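Long-range contacts in AA9 family lytic polysaccharide monooxygenase cel61B (Hypocrea jecorina, PDB 2VTC), which oxidatively cleaves glycosidic bonds in crystalline and amorphous polysaccharides such as cellulose, using an active-site copper ion, an external reductant and O2 or H2O2: residues Ile137-Ile142 / Tyr239-Pro244; Tyr110-Thr115 / Gln147-Gln152; Leu181-Ala186 / Ile228-Tyr233; Val114-Glu119 / Arg177-Ala182; Gly104-Pro109 / Asp153-Gly158. All coordinates share one frame; numbering follows the deposited sequence.

Contact 1 (Ile137-Ile142 / Tyr239-Pro244); sequences IQEAGI and YTIPGP
I241 packs against E139 and A140 of the strand and G141 just beyond it, and this is the tight part of the contact. Its CD1, anti to CA (chi2 169°), comes within 3.7 Å of G141 N. The CG2 branch turns instead to the carboxylate of E139, lying 3.6 Å from OE1, while CD1 touches the CG and CD of the same glutamate. A side chain at G141 would press on I241, and glycine lets the loop come close. The other end is looser: I142 CG2 meets Y239 CB at 4.2 Å, the two side chains crossing at about a right angle. No direct hydrogen bond joins the segments. On the polar side a water bridges them, donating to E139 OE1 (3.0 Å) and to I241 O (2.8 Å), while E139 OE1 also forms a salt bridge with K136. The contact thus lays the C-terminal loop along strand 133-143, with I241 also touching V114 of strand 113-119 and Y239 meeting W149 edge-to-face.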
# COMPACT_ATOMS: atom_id res chain seq x y z
N ILE A 137 5.76 3.36 -7.73
CA ILE A 137 6.97 4.10 -7.36
C ILE A 137 7.99 3.29 -6.55
O ILE A 137 9.11 3.76 -6.28
CB ILE A 137 6.64 5.44 -6.63
CG1 ILE A 137 5.90 5.19 -5.30
CG2 ILE A 137 5.87 6.37 -7.58
CD1 ILE A 137 6.00 6.31 -4.29
N GLN A 138 7.61 2.08 -6.16
CA GLN A 138 8.49 1.17 -5.41
C GLN A 138 8.07 -0.28 -5.62
O GLN A 138 6.88 -0.60 -5.64
CB GLN A 138 8.48 1.54 -3.92
CG GLN A 138 9.30 0.64 -2.96
CD GLN A 138 8.55 -0.63 -2.54
OE1 GLN A 138 7.32 -0.62 -2.32
NE2 GLN A 138 9.29 -1.73 -2.41
N GLU A 139 9.04 -1.16 -5.82
CA GLU A 139 8.77 -2.60 -5.83
C GLU A 139 9.99 -3.39 -5.35
O GLU A 139 11.14 -3.02 -5.62
CB GLU A 139 8.33 -3.10 -7.22
CG GLU A 139 9.37 -2.92 -8.34
CD GLU A 139 8.95 -3.47 -9.68
OE1 GLU A 139 7.82 -4.01 -9.81
OE2 GLU A 139 9.78 -3.38 -10.62
N ALA A 140 9.73 -4.46 -4.61
CA ALA A 140 10.81 -5.33 -4.13
C ALA A 140 10.28 -6.75 -4.07
O ALA A 140 9.17 -6.99 -3.58
CB ALA A 140 11.32 -4.87 -2.76
N GLY A 141 11.09 -7.70 -4.54
CA GLY A 141 10.66 -9.10 -4.62
C GLY A 141 11.56 -10.02 -3.81
O GLY A 141 11.72 -9.82 -2.60
N ILE A 142 12.12 -11.02 -4.49
CA ILE A 142 13.03 -12.02 -3.86
C ILE A 142 14.47 -11.74 -4.30
O ILE A 142 14.71 -11.39 -5.45
CB ILE A 142 12.60 -13.46 -4.23
CG1 ILE A 142 13.31 -14.50 -3.34
CG2 ILE A 142 12.82 -13.77 -5.72
CD1 ILE A 142 12.80 -15.91 -3.51
N TYR A 239 11.55 -14.07 -11.11
CA TYR A 239 10.22 -13.71 -10.57
C TYR A 239 9.74 -12.39 -11.18
O TYR A 239 10.47 -11.40 -11.20
CB TYR A 239 10.27 -13.60 -9.05
CG TYR A 239 8.94 -13.21 -8.41
CD1 TYR A 239 7.87 -14.11 -8.36
CD2 TYR A 239 8.77 -11.93 -7.86
CE1 TYR A 239 6.64 -13.74 -7.78
CE2 TYR A 239 7.56 -11.55 -7.29
CZ TYR A 239 6.50 -12.47 -7.25
OH TYR A 239 5.30 -12.11 -6.69
N THR A 240 8.49 -12.38 -11.67
CA THR A 240 7.90 -11.16 -12.24
C THR A 240 7.05 -10.51 -11.15
O THR A 240 5.97 -11.01 -10.81
CB THR A 240 7.02 -11.49 -13.46
OG1 THR A 240 7.79 -12.18 -14.46
CG2 THR A 240 6.42 -10.21 -14.08
N ILE A 241 7.53 -9.41 -10.60
CA ILE A 241 6.79 -8.69 -9.57
C ILE A 241 5.48 -8.19 -10.20
O ILE A 241 5.50 -7.58 -11.27
CB ILE A 241 7.60 -7.51 -8.97
CG1 ILE A 241 8.93 -8.02 -8.39
CG2 ILE A 241 6.76 -6.81 -7.89
CD1 ILE A 241 9.91 -6.91 -8.00
N PRO A 242 4.33 -8.49 -9.57
CA PRO A 242 3.04 -8.08 -10.16
C PRO A 242 2.85 -6.55 -10.32
O PRO A 242 3.53 -5.75 -9.66
CB PRO A 242 2.01 -8.61 -9.16
CG PRO A 242 2.70 -9.76 -8.47
CD PRO A 242 4.13 -9.26 -8.32
N GLY A 243 1.88 -6.18 -11.15
CA GLY A 243 1.53 -4.78 -11.34
C GLY A 243 2.25 -4.16 -12.52
O GLY A 243 3.14 -4.75 -13.10
N PRO A 244 1.88 -2.93 -12.87
CA PRO A 244 2.49 -2.21 -13.98
C PRO A 244 3.92 -1.74 -13.69
O PRO A 244 4.42 -1.85 -12.55
CB PRO A 244 1.54 -1.02 -14.18
CG PRO A 244 0.94 -0.79 -12.81
CD PRO A 244 0.80 -2.17 -12.21
O HOH W 1 7.47 -5.81 -12.15

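Contact 2 (Tyr110-Thr115 / Gln147-Gln152); sequences YGPIVT and QVWAQQ
P112 O is gripped by two donors, the side-chain amide of Q151 and the backbone N of L181. Q151 NE2 reaches it at 3.0 Å, standing above the carbonyl plane by 38° and bending the bond to 146° at the hydrogen. The Q151 chain is extended beyond CG (chi2 176°), which carries CD past G111, and its OE1 is held in turn by W106 NE1. One residue earlier, G111 O accepts Q151 N at 3.2 Å. Two successive carbonyls are therefore read by one glutamine, through its backbone and its side chain.

The indole of W149, at the N-cap of the helix, lies against the backbone of Y110 and G111. G111 N lies over one of its faces, 3.3 Å from CG. Y110 CA makes an off-centre CH-pi contact with the five-membered ring of the indole, whereas the Y110 and W149 rings meet obliquely. A side chain on G111 would clash with Q151 NE2, and its backbone angles themselves call for glycine. Farther along, I113 CG1 rests on A150 CB at 3.7 Å. The start of helix 150-156 is thus fastened where the chain enters strand 113-119, with strand 172-182 alongside, strand 133-143 against A150 and the metal ligand H108 touching Q151.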
# COMPACT_ATOMS: atom_id res chain seq x y z
N TYR A 110 6.94 -14.63 3.13
CA TYR A 110 6.96 -14.84 1.69
C TYR A 110 6.19 -13.76 0.92
O TYR A 110 4.99 -13.56 1.17
CB TYR A 110 6.33 -16.19 1.33
CG TYR A 110 7.05 -17.42 1.86
CD1 TYR A 110 8.05 -18.03 1.10
CD2 TYR A 110 6.71 -17.98 3.09
CE1 TYR A 110 8.70 -19.18 1.56
CE2 TYR A 110 7.36 -19.13 3.56
CZ TYR A 110 8.36 -19.71 2.79
OH TYR A 110 9.01 -20.84 3.24
N GLY A 111 6.85 -13.12 -0.04
CA GLY A 111 6.15 -12.23 -0.95
C GLY A 111 6.78 -10.87 -1.16
O GLY A 111 7.56 -10.38 -0.32
N PRO A 112 6.38 -10.21 -2.28
CA PRO A 112 6.91 -8.89 -2.62
C PRO A 112 6.18 -7.74 -1.91
O PRO A 112 5.13 -7.93 -1.30
CB PRO A 112 6.64 -8.80 -4.12
CG PRO A 112 5.32 -9.55 -4.30
CD PRO A 112 5.44 -10.71 -3.30
N ILE A 113 6.76 -6.56 -2.04
CA ILE A 113 6.22 -5.32 -1.48
C ILE A 113 6.22 -4.27 -2.58
O ILE A 113 7.24 -4.08 -3.25
CB ILE A 113 7.08 -4.82 -0.28
CG1 ILE A 113 7.13 -5.90 0.82
CG2 ILE A 113 6.55 -3.48 0.25
CD1 ILE A 113 7.86 -5.48 2.08
N VAL A 114 5.07 -3.62 -2.80
CA VAL A 114 4.96 -2.59 -3.85
C VAL A 114 4.23 -1.35 -3.27
O VAL A 114 3.40 -1.48 -2.36
CB VAL A 114 4.18 -3.11 -5.10
CG1 VAL A 114 4.93 -4.26 -5.81
CG2 VAL A 114 2.76 -3.58 -4.71
N THR A 115 4.58 -0.17 -3.80
CA THR A 115 3.92 1.08 -3.41
C THR A 115 3.58 1.90 -4.65
O THR A 115 4.38 2.00 -5.59
CB THR A 115 4.79 1.93 -2.45
OG1 THR A 115 5.27 1.08 -1.40
CG2 THR A 115 4.01 3.07 -1.81
N GLN A 147 17.45 -16.22 -1.65
CA GLN A 147 16.05 -16.71 -1.65
C GLN A 147 15.16 -16.06 -0.57
O GLN A 147 14.11 -16.62 -0.18
CB GLN A 147 15.97 -18.26 -1.61
CG GLN A 147 16.61 -18.94 -2.83
CD GLN A 147 15.83 -18.78 -4.12
OE1 GLN A 147 14.70 -19.26 -4.24
NE2 GLN A 147 16.44 -18.15 -5.12
N VAL A 148 15.57 -14.88 -0.11
CA VAL A 148 14.85 -14.13 0.92
C VAL A 148 13.99 -13.03 0.30
O VAL A 148 14.47 -12.22 -0.49
CB VAL A 148 15.80 -13.51 1.98
CG1 VAL A 148 15.03 -12.71 3.01
CG2 VAL A 148 16.54 -14.61 2.71
N TRP A 149 12.71 -13.03 0.69
CA TRP A 149 11.73 -12.05 0.18
C TRP A 149 11.74 -10.71 0.91
O TRP A 149 12.11 -10.60 2.09
CB TRP A 149 10.32 -12.64 0.31
CG TRP A 149 10.03 -13.71 -0.65
CD1 TRP A 149 10.14 -15.07 -0.44
CD2 TRP A 149 9.55 -13.55 -1.99
NE1 TRP A 149 9.76 -15.75 -1.57
CE2 TRP A 149 9.40 -14.85 -2.54
CE3 TRP A 149 9.26 -12.43 -2.79
CZ2 TRP A 149 8.97 -15.06 -3.86
CZ3 TRP A 149 8.81 -12.65 -4.10
CH2 TRP A 149 8.65 -13.94 -4.61
N ALA A 150 11.29 -9.67 0.20
CA ALA A 150 11.09 -8.35 0.81
C ALA A 150 10.31 -8.41 2.13
O ALA A 150 10.63 -7.69 3.06
CB ALA A 150 10.39 -7.41 -0.19
N GLN A 151 9.29 -9.28 2.20
CA GLN A 151 8.49 -9.35 3.45
C GLN A 151 9.27 -9.89 4.66
O GLN A 151 9.03 -9.48 5.79
CB GLN A 151 7.18 -10.09 3.21
CG GLN A 151 6.11 -9.16 2.56
CD GLN A 151 4.83 -9.87 2.23
OE1 GLN A 151 4.17 -10.41 3.11
NE2 GLN A 151 4.46 -9.87 0.95
N GLN A 152 10.24 -10.78 4.41
CA GLN A 152 11.17 -11.18 5.48
C GLN A 152 12.03 -9.99 5.92
O GLN A 152 12.25 -9.78 7.12
CB GLN A 152 12.01 -12.40 5.04
CG GLN A 152 13.01 -12.91 6.10
CD GLN A 152 12.37 -13.29 7.42
OE1 GLN A 152 12.63 -12.67 8.44
NE2 GLN A 152 11.54 -14.32 7.40

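Contact 3 (Leu181-Ala186 / Ile228-Tyr233); sequences LAAHGA and ILFNPY
F230 rests its ring against two alanine methyls, the CB of A183 and the CB of A186. A183 CB is 3.7 Å from F230 CZ, and A186 CB stands at the same distance from F230 CE2, both approaching obliquely. The ring reaches them because CG sits between the backbone N and the carbonyl carbon (chi1 79°). An alanine in place of F230 would probably open a gap beside both methyls and deprive the ring of Y239 of a neighbour. Farther along, L181 CD2 touches I228 CD1 at 3.8 Å.

Outward, P232 CG approaches A183 O at 3.4 Å and also lies over the centre of the Y233 ring. F230 N donates to A186 O across 3.1 Å, and L229 CA adds a CA-H...O contact to the same oxygen. At the outer rim Y233 OH lies 2.8 Å from H184 O, at most a weak bond, while N231 OD1 holds Y233 N in an Asx turn.

The carbonyls and methyls of A183 and A186 belong to a type I turn. It follows strand 172-182 and carries H184, whose ring stacks on that of H108 and which probably binds O2, as in related enzymes; its side chain touches Q193 of strand 193-204.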
# COMPACT_ATOMS: atom_id res chain seq x y z
N LEU A 181 2.06 -8.26 -0.68
CA LEU A 181 1.37 -9.38 -1.33
C LEU A 181 1.93 -10.67 -0.72
O LEU A 181 2.95 -11.19 -1.20
CB LEU A 181 1.60 -9.38 -2.84
CG LEU A 181 0.92 -8.22 -3.62
CD1 LEU A 181 1.83 -7.00 -3.55
CD2 LEU A 181 0.69 -8.64 -5.04
N ALA A 182 1.28 -11.15 0.34
CA ALA A 182 1.76 -12.35 1.08
C ALA A 182 1.46 -13.60 0.25
O ALA A 182 0.30 -13.90 -0.12
CB ALA A 182 1.13 -12.41 2.49
N ALA A 183 2.55 -14.33 -0.04
CA ALA A 183 2.53 -15.34 -1.08
C ALA A 183 2.63 -16.80 -0.58
O ALA A 183 2.75 -17.69 -1.41
CB ALA A 183 3.66 -15.05 -2.11
N HIS A 184 2.57 -17.02 0.73
CA HIS A 184 2.63 -18.40 1.28
C HIS A 184 1.61 -19.36 0.66
O HIS A 184 1.88 -20.58 0.55
CB HIS A 184 2.54 -18.41 2.80
CG HIS A 184 1.46 -17.53 3.35
ND1 HIS A 184 0.25 -18.02 3.79
CD2 HIS A 184 1.41 -16.19 3.51
CE1 HIS A 184 -0.50 -17.01 4.21
NE2 HIS A 184 0.18 -15.89 4.04
N GLY A 185 0.46 -18.83 0.25
CA GLY A 185 -0.59 -19.60 -0.41
C GLY A 185 -0.73 -19.43 -1.91
O GLY A 185 -1.69 -19.91 -2.52
N ALA A 186 0.23 -18.75 -2.54
CA ALA A 186 0.14 -18.35 -3.94
C ALA A 186 0.17 -19.49 -4.99
O ALA A 186 -0.12 -19.27 -6.18
CB ALA A 186 1.22 -17.30 -4.25
N ILE A 228 1.49 -13.68 -9.26
CA ILE A 228 0.31 -13.81 -8.40
C ILE A 228 0.04 -15.30 -8.10
O ILE A 228 -0.24 -15.69 -6.95
CB ILE A 228 -0.96 -13.18 -9.05
CG1 ILE A 228 -0.83 -11.64 -9.14
CG2 ILE A 228 -2.28 -13.63 -8.34
CD1 ILE A 228 -0.72 -10.89 -7.81
N LEU A 229 0.15 -16.10 -9.16
CA LEU A 229 -0.05 -17.56 -9.10
C LEU A 229 1.28 -18.26 -9.43
O LEU A 229 1.68 -18.31 -10.59
CB LEU A 229 -1.13 -17.97 -10.08
CG LEU A 229 -1.52 -19.47 -10.17
CD1 LEU A 229 -2.21 -19.91 -8.88
CD2 LEU A 229 -2.37 -19.73 -11.39
N PHE A 230 1.93 -18.76 -8.39
CA PHE A 230 3.28 -19.33 -8.51
C PHE A 230 3.62 -20.14 -7.28
O PHE A 230 3.01 -19.99 -6.22
CB PHE A 230 4.34 -18.22 -8.76
CG PHE A 230 4.73 -17.47 -7.52
CD1 PHE A 230 5.93 -17.74 -6.86
CD2 PHE A 230 3.90 -16.48 -6.98
CE1 PHE A 230 6.29 -17.09 -5.70
CE2 PHE A 230 4.25 -15.80 -5.83
CZ PHE A 230 5.46 -16.08 -5.18
N ASN A 231 4.65 -20.99 -7.39
CA ASN A 231 5.04 -21.83 -6.28
C ASN A 231 6.15 -21.18 -5.45
O ASN A 231 7.27 -21.04 -5.95
CB ASN A 231 5.48 -23.21 -6.82
CG ASN A 231 5.77 -24.21 -5.72
OD1 ASN A 231 5.56 -23.94 -4.53
ND2 ASN A 231 6.29 -25.38 -6.11
N PRO A 232 5.87 -20.78 -4.20
CA PRO A 232 6.92 -20.18 -3.37
C PRO A 232 7.85 -21.18 -2.66
O PRO A 232 8.81 -20.79 -2.01
CB PRO A 232 6.12 -19.40 -2.32
CG PRO A 232 4.87 -20.26 -2.15
CD PRO A 232 4.57 -20.84 -3.50
N TYR A 233 7.56 -22.47 -2.79
CA TYR A 233 8.24 -23.50 -2.00
C TYR A 233 9.21 -24.30 -2.86
O TYR A 233 9.35 -25.52 -2.70
CB TYR A 233 7.21 -24.40 -1.32
CG TYR A 233 6.31 -23.65 -0.37
CD1 TYR A 233 6.85 -22.87 0.65
CD2 TYR A 233 4.93 -23.71 -0.50
CE1 TYR A 233 6.03 -22.16 1.53
CE2 TYR A 233 4.09 -23.00 0.38
CZ TYR A 233 4.66 -22.23 1.39
OH TYR A 233 3.89 -21.52 2.30

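Contact 4 (Val114-Glu119 / Arg177-Ala182); sequences VTYVVE and RHELLA
Adjacent antiparallel strands of the AA9 beta-sandwich meet here, V114 pairing with E179, T115 with H178 and Y116 with R177. V114/E179 and Y116/R177 are hydrogen-bonded pairs, and the strand segments run at 160° to each other with their axes 4.7 Å apart. E179 N to V114 O and Y116 N to R177 O are both 2.8 Å.

V114, Y116, R177 and E179 share one face of the sheet. R177, extended from CG to NE, turns its guanidinium end-on to E179 two residues along its own strand. NH1 gives OE1 a salt bridge of 2.8 Å and NH2 bonds OE2, both from above the carboxylate plane. This buried pairing would be expected to balance the two charges, and E179 OE1 is also bonded to Y221 OH, which in turn bonds Y116 OH. The Y116 ring lies beside R177, its CE2 3.4 Å from NH1, with the ring and guanidinium planes 67° apart. V114 CG2 touches both E179 OE1 and L181 CD1.

On the opposite face T115 and H178 form the non-hydrogen-bonded pair, yet their side chains are joined. H178 ND1 donates 3.0 Å to T115 OG1, which lies only 4° from the imidazole plane and is also bonded to Q138 OE1.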
# COMPACT_ATOMS: atom_id res chain seq x y z
N VAL A 114 5.07 -3.62 -2.80
CA VAL A 114 4.96 -2.59 -3.85
C VAL A 114 4.23 -1.35 -3.27
O VAL A 114 3.40 -1.48 -2.36
CB VAL A 114 4.18 -3.11 -5.10
CG1 VAL A 114 4.93 -4.26 -5.81
CG2 VAL A 114 2.76 -3.58 -4.71
N THR A 115 4.58 -0.17 -3.80
CA THR A 115 3.92 1.08 -3.41
C THR A 115 3.58 1.90 -4.65
O THR A 115 4.38 2.00 -5.59
CB THR A 115 4.79 1.93 -2.45
OG1 THR A 115 5.27 1.08 -1.40
CG2 THR A 115 4.01 3.07 -1.81
N TYR A 116 2.38 2.48 -4.63
CA TYR A 116 1.88 3.28 -5.76
C TYR A 116 1.52 4.68 -5.26
O TYR A 116 1.30 4.89 -4.05
CB TYR A 116 0.62 2.65 -6.37
CG TYR A 116 0.77 1.22 -6.89
CD1 TYR A 116 1.02 0.97 -8.23
CD2 TYR A 116 0.64 0.12 -6.02
CE1 TYR A 116 1.18 -0.34 -8.72
CE2 TYR A 116 0.78 -1.18 -6.48
CZ TYR A 116 1.04 -1.41 -7.83
OH TYR A 116 1.15 -2.71 -8.30
N VAL A 117 1.40 5.61 -6.21
CA VAL A 117 0.88 6.96 -5.93
C VAL A 117 -0.17 7.36 -6.97
O VAL A 117 -0.11 6.90 -8.10
CB VAL A 117 2.03 8.00 -5.85
CG1 VAL A 117 2.76 8.12 -7.17
CG2 VAL A 117 1.54 9.36 -5.31
N VAL A 118 -1.15 8.14 -6.54
CA VAL A 118 -2.17 8.69 -7.43
C VAL A 118 -2.43 10.15 -7.04
O VAL A 118 -2.41 10.51 -5.85
CB VAL A 118 -3.49 7.92 -7.29
CG1 VAL A 118 -4.13 8.23 -5.98
CG2 VAL A 118 -4.44 8.32 -8.38
N GLU A 119 -2.70 10.98 -8.04
CA GLU A 119 -3.11 12.36 -7.78
C GLU A 119 -4.63 12.50 -7.59
O GLU A 119 -5.41 11.75 -8.18
CB GLU A 119 -2.61 13.29 -8.90
CG GLU A 119 -2.76 14.78 -8.54
CD GLU A 119 -2.28 15.74 -9.64
OE1 GLU A 119 -1.71 15.29 -10.66
OE2 GLU A 119 -2.49 16.96 -9.44
N ARG A 177 -0.45 4.30 -1.95
CA ARG A 177 -1.04 2.98 -1.71
C ARG A 177 0.10 1.99 -1.55
O ARG A 177 0.76 1.64 -2.53
CB ARG A 177 -1.96 2.60 -2.89
CG ARG A 177 -2.64 1.23 -2.85
CD ARG A 177 -3.34 1.00 -4.18
NE ARG A 177 -4.04 -0.29 -4.15
CZ ARG A 177 -3.42 -1.46 -4.36
NH1 ARG A 177 -2.09 -1.50 -4.65
NH2 ARG A 177 -4.13 -2.59 -4.26
N HIS A 178 0.32 1.59 -0.29
CA HIS A 178 1.44 0.73 0.12
C HIS A 178 0.90 -0.69 0.32
O HIS A 178 -0.09 -0.86 1.06
CB HIS A 178 2.03 1.29 1.41
CG HIS A 178 3.15 0.47 1.99
ND1 HIS A 178 4.31 0.18 1.30
CD2 HIS A 178 3.29 -0.10 3.21
CE1 HIS A 178 5.11 -0.55 2.07
NE2 HIS A 178 4.51 -0.74 3.23
N GLU A 179 1.52 -1.71 -0.31
CA GLU A 179 0.86 -3.02 -0.37
C GLU A 179 1.80 -4.20 -0.21
O GLU A 179 2.81 -4.29 -0.89
CB GLU A 179 0.12 -3.15 -1.69
CG GLU A 179 -0.69 -4.45 -1.86
CD GLU A 179 -1.41 -4.46 -3.19
OE1 GLU A 179 -0.83 -3.95 -4.20
OE2 GLU A 179 -2.57 -4.97 -3.26
N LEU A 180 1.43 -5.13 0.68
CA LEU A 180 2.17 -6.38 0.84
C LEU A 180 1.38 -7.47 0.15
O LEU A 180 0.16 -7.59 0.35
CB LEU A 180 2.33 -6.74 2.33
CG LEU A 180 2.81 -5.63 3.27
CD1 LEU A 180 2.92 -6.10 4.72
CD2 LEU A 180 4.09 -5.01 2.84
N LEU A 181 2.06 -8.26 -0.68
CA LEU A 181 1.37 -9.38 -1.33
C LEU A 181 1.93 -10.67 -0.72
O LEU A 181 2.95 -11.19 -1.20
CB LEU A 181 1.60 -9.38 -2.84
CG LEU A 181 0.92 -8.22 -3.62
CD1 LEU A 181 1.83 -7.00 -3.55
CD2 LEU A 181 0.69 -8.64 -5.04
N ALA A 182 1.28 -11.15 0.34
CA ALA A 182 1.76 -12.35 1.08
C ALA A 182 1.46 -13.60 0.25
O ALA A 182 0.30 -13.90 -0.12
CB ALA A 182 1.13 -12.41 2.49

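Contact 5 (Gly104-Pro109 / Asp153-Gly158); sequences GVWPHP and DLINQG. With NI (nickel (II) ion), chain E.
W106 offers one indole face to L154 and the opposite one to its own loop. L154 CD2 makes a CH-pi contact over the five-membered ring, 4.2 Å from its centroid and 22° off the normal. On the other face lie P107 CD and H108 CD2, both offset toward the rim. At the indole edge, near its plane, comes I155 CG1, the side chains of W106 and I155 crossing at about a right angle. The H108 imidazole has P107 CG over the centre of one face and W106 CZ2 at its edge.

I155 carries the rest of the contact. Its CG1 lies beside the backbone N (chi1 -65°) and comes close to W106 O at 3.2 Å; CD1 reaches P109 CA at 4.0 Å and CG2 meets V105 CG1 at 3.9 Å. An alanine in place of I155 would probably open a gap beside the W106 carbonyl and free the V105 and P109 side of the loop to shift.

The same loop carries a metal ligand: H108 NE2 binds the nickel ion at 2.1 Å, with H20 and Y195 completing the protein ligands of what is the copper site in the working enzyme. Helix 150-156 ends here in a Schellman motif at G158. L154, packed on both W106 and L180, joins the helix to the metal-bearing loop and to strand 172-182.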
# COMPACT_ATOMS: atom_id res chain seq x y z
N GLY A 104 1.24 -6.12 15.90
CA GLY A 104 2.15 -7.25 16.13
C GLY A 104 3.19 -7.40 15.02
O GLY A 104 3.11 -6.75 13.98
N VAL A 105 4.18 -8.26 15.26
CA VAL A 105 5.18 -8.61 14.25
C VAL A 105 4.50 -9.15 12.98
O VAL A 105 3.57 -9.96 13.06
CB VAL A 105 6.21 -9.63 14.81
CG1 VAL A 105 7.29 -9.94 13.78
CG2 VAL A 105 6.86 -9.06 16.08
N TRP A 106 4.93 -8.68 11.81
CA TRP A 106 4.37 -9.18 10.55
C TRP A 106 4.55 -10.71 10.38
O TRP A 106 5.69 -11.20 10.45
CB TRP A 106 4.92 -8.40 9.35
CG TRP A 106 4.33 -8.82 8.02
CD1 TRP A 106 4.98 -9.47 7.01
CD2 TRP A 106 2.99 -8.61 7.56
NE1 TRP A 106 4.14 -9.69 5.96
CE2 TRP A 106 2.90 -9.17 6.27
CE3 TRP A 106 1.85 -7.99 8.11
CZ2 TRP A 106 1.72 -9.15 5.50
CZ3 TRP A 106 0.67 -7.98 7.34
CH2 TRP A 106 0.61 -8.55 6.06
N PRO A 107 3.44 -11.46 10.22
CA PRO A 107 3.42 -12.95 10.14
C PRO A 107 4.08 -13.73 8.98
O PRO A 107 3.99 -14.96 8.98
CB PRO A 107 1.97 -13.33 10.42
CG PRO A 107 1.21 -12.13 9.98
CD PRO A 107 2.07 -10.92 10.22
N HIS A 108 4.53 -13.11 7.89
CA HIS A 108 4.20 -13.51 6.51
C HIS A 108 5.54 -13.25 5.81
O HIS A 108 5.80 -12.14 5.35
CB HIS A 108 3.07 -12.78 5.79
CG HIS A 108 1.71 -13.18 6.24
ND1 HIS A 108 1.39 -14.48 6.60
CD2 HIS A 108 0.58 -12.45 6.40
CE1 HIS A 108 0.12 -14.52 6.97
NE2 HIS A 108 -0.39 -13.31 6.86
N PRO A 109 6.47 -14.24 5.84
CA PRO A 109 7.82 -14.00 5.33
C PRO A 109 7.98 -14.17 3.81
O PRO A 109 9.06 -13.84 3.28
CB PRO A 109 8.65 -15.08 6.06
CG PRO A 109 7.71 -16.23 6.14
CD PRO A 109 6.33 -15.60 6.42
N ASP A 153 12.49 -9.18 4.96
CA ASP A 153 13.22 -7.96 5.28
C ASP A 153 12.38 -7.00 6.13
O ASP A 153 12.89 -6.40 7.06
CB ASP A 153 13.77 -7.28 4.03
CG ASP A 153 14.85 -8.13 3.35
OD1 ASP A 153 15.47 -8.96 4.05
OD2 ASP A 153 15.06 -7.96 2.13
N LEU A 154 11.07 -6.92 5.84
CA LEU A 154 10.18 -6.07 6.64
C LEU A 154 10.16 -6.52 8.10
O LEU A 154 10.30 -5.70 9.02
CB LEU A 154 8.76 -6.12 6.04
CG LEU A 154 7.62 -5.42 6.79
CD1 LEU A 154 7.77 -3.92 6.71
CD2 LEU A 154 6.29 -5.86 6.18
N ILE A 155 10.01 -7.83 8.31
CA ILE A 155 9.99 -8.42 9.66
C ILE A 155 11.30 -8.08 10.38
O ILE A 155 11.29 -7.63 11.54
CB ILE A 155 9.78 -9.94 9.61
CG1 ILE A 155 8.39 -10.27 9.04
CG2 ILE A 155 9.97 -10.58 11.01
CD1 ILE A 155 8.21 -11.71 8.55
N ASN A 156 12.43 -8.27 9.68
CA ASN A 156 13.76 -7.99 10.23
C ASN A 156 14.10 -6.49 10.43
O ASN A 156 15.12 -6.16 11.07
CB ASN A 156 14.85 -8.67 9.37
CG ASN A 156 14.70 -10.20 9.33
OD1 ASN A 156 14.21 -10.83 10.28
ND2 ASN A 156 15.11 -10.80 8.23
N GLN A 157 13.27 -5.60 9.89
CA GLN A 157 13.47 -4.15 10.07
C GLN A 157 12.45 -3.55 11.05
O GLN A 157 12.19 -2.34 11.02
CB GLN A 157 13.36 -3.40 8.73
CG GLN A 157 14.42 -3.70 7.69
CD GLN A 157 13.98 -3.32 6.27
OE1 GLN A 157 12.89 -2.74 6.05
NE2 GLN A 157 14.83 -3.63 5.30
N GLY A 158 11.87 -4.40 11.89
CA GLY A 158 10.93 -3.95 12.92
C GLY A 158 9.59 -3.49 12.35
O GLY A 158 8.99 -2.54 12.86
NI NI E . -2.12 -12.47 7.59
O HOH W 2 -2.08 -13.66 9.38
O HOH W 3 -2.75 -13.19 6.86

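Overall arrangement
Contacts 2, 3 and 5 gather round the metal site, while contact 4 lies deep in the sandwich, its centre about 3 Å from that of the chain. Strand 113-119 runs from contact 2 into contact 4, and strand 172-182 from contact 4 into contact 3. Contact 5 adjoins contact 2 where W149 CB packs on P109 O at 3.5 Å, their centres about 10 Å apart. Contact 3 reaches contact 5 where A182 CB lies 3.8 Å from H108 CB, the side chain of H184 being about 5 Å from the nickel. Contact 1 does not touch contact 5, their nearest atoms being about 6 Å apart, but G141 O accepts A150 N of contact 2 at 2.8 Å.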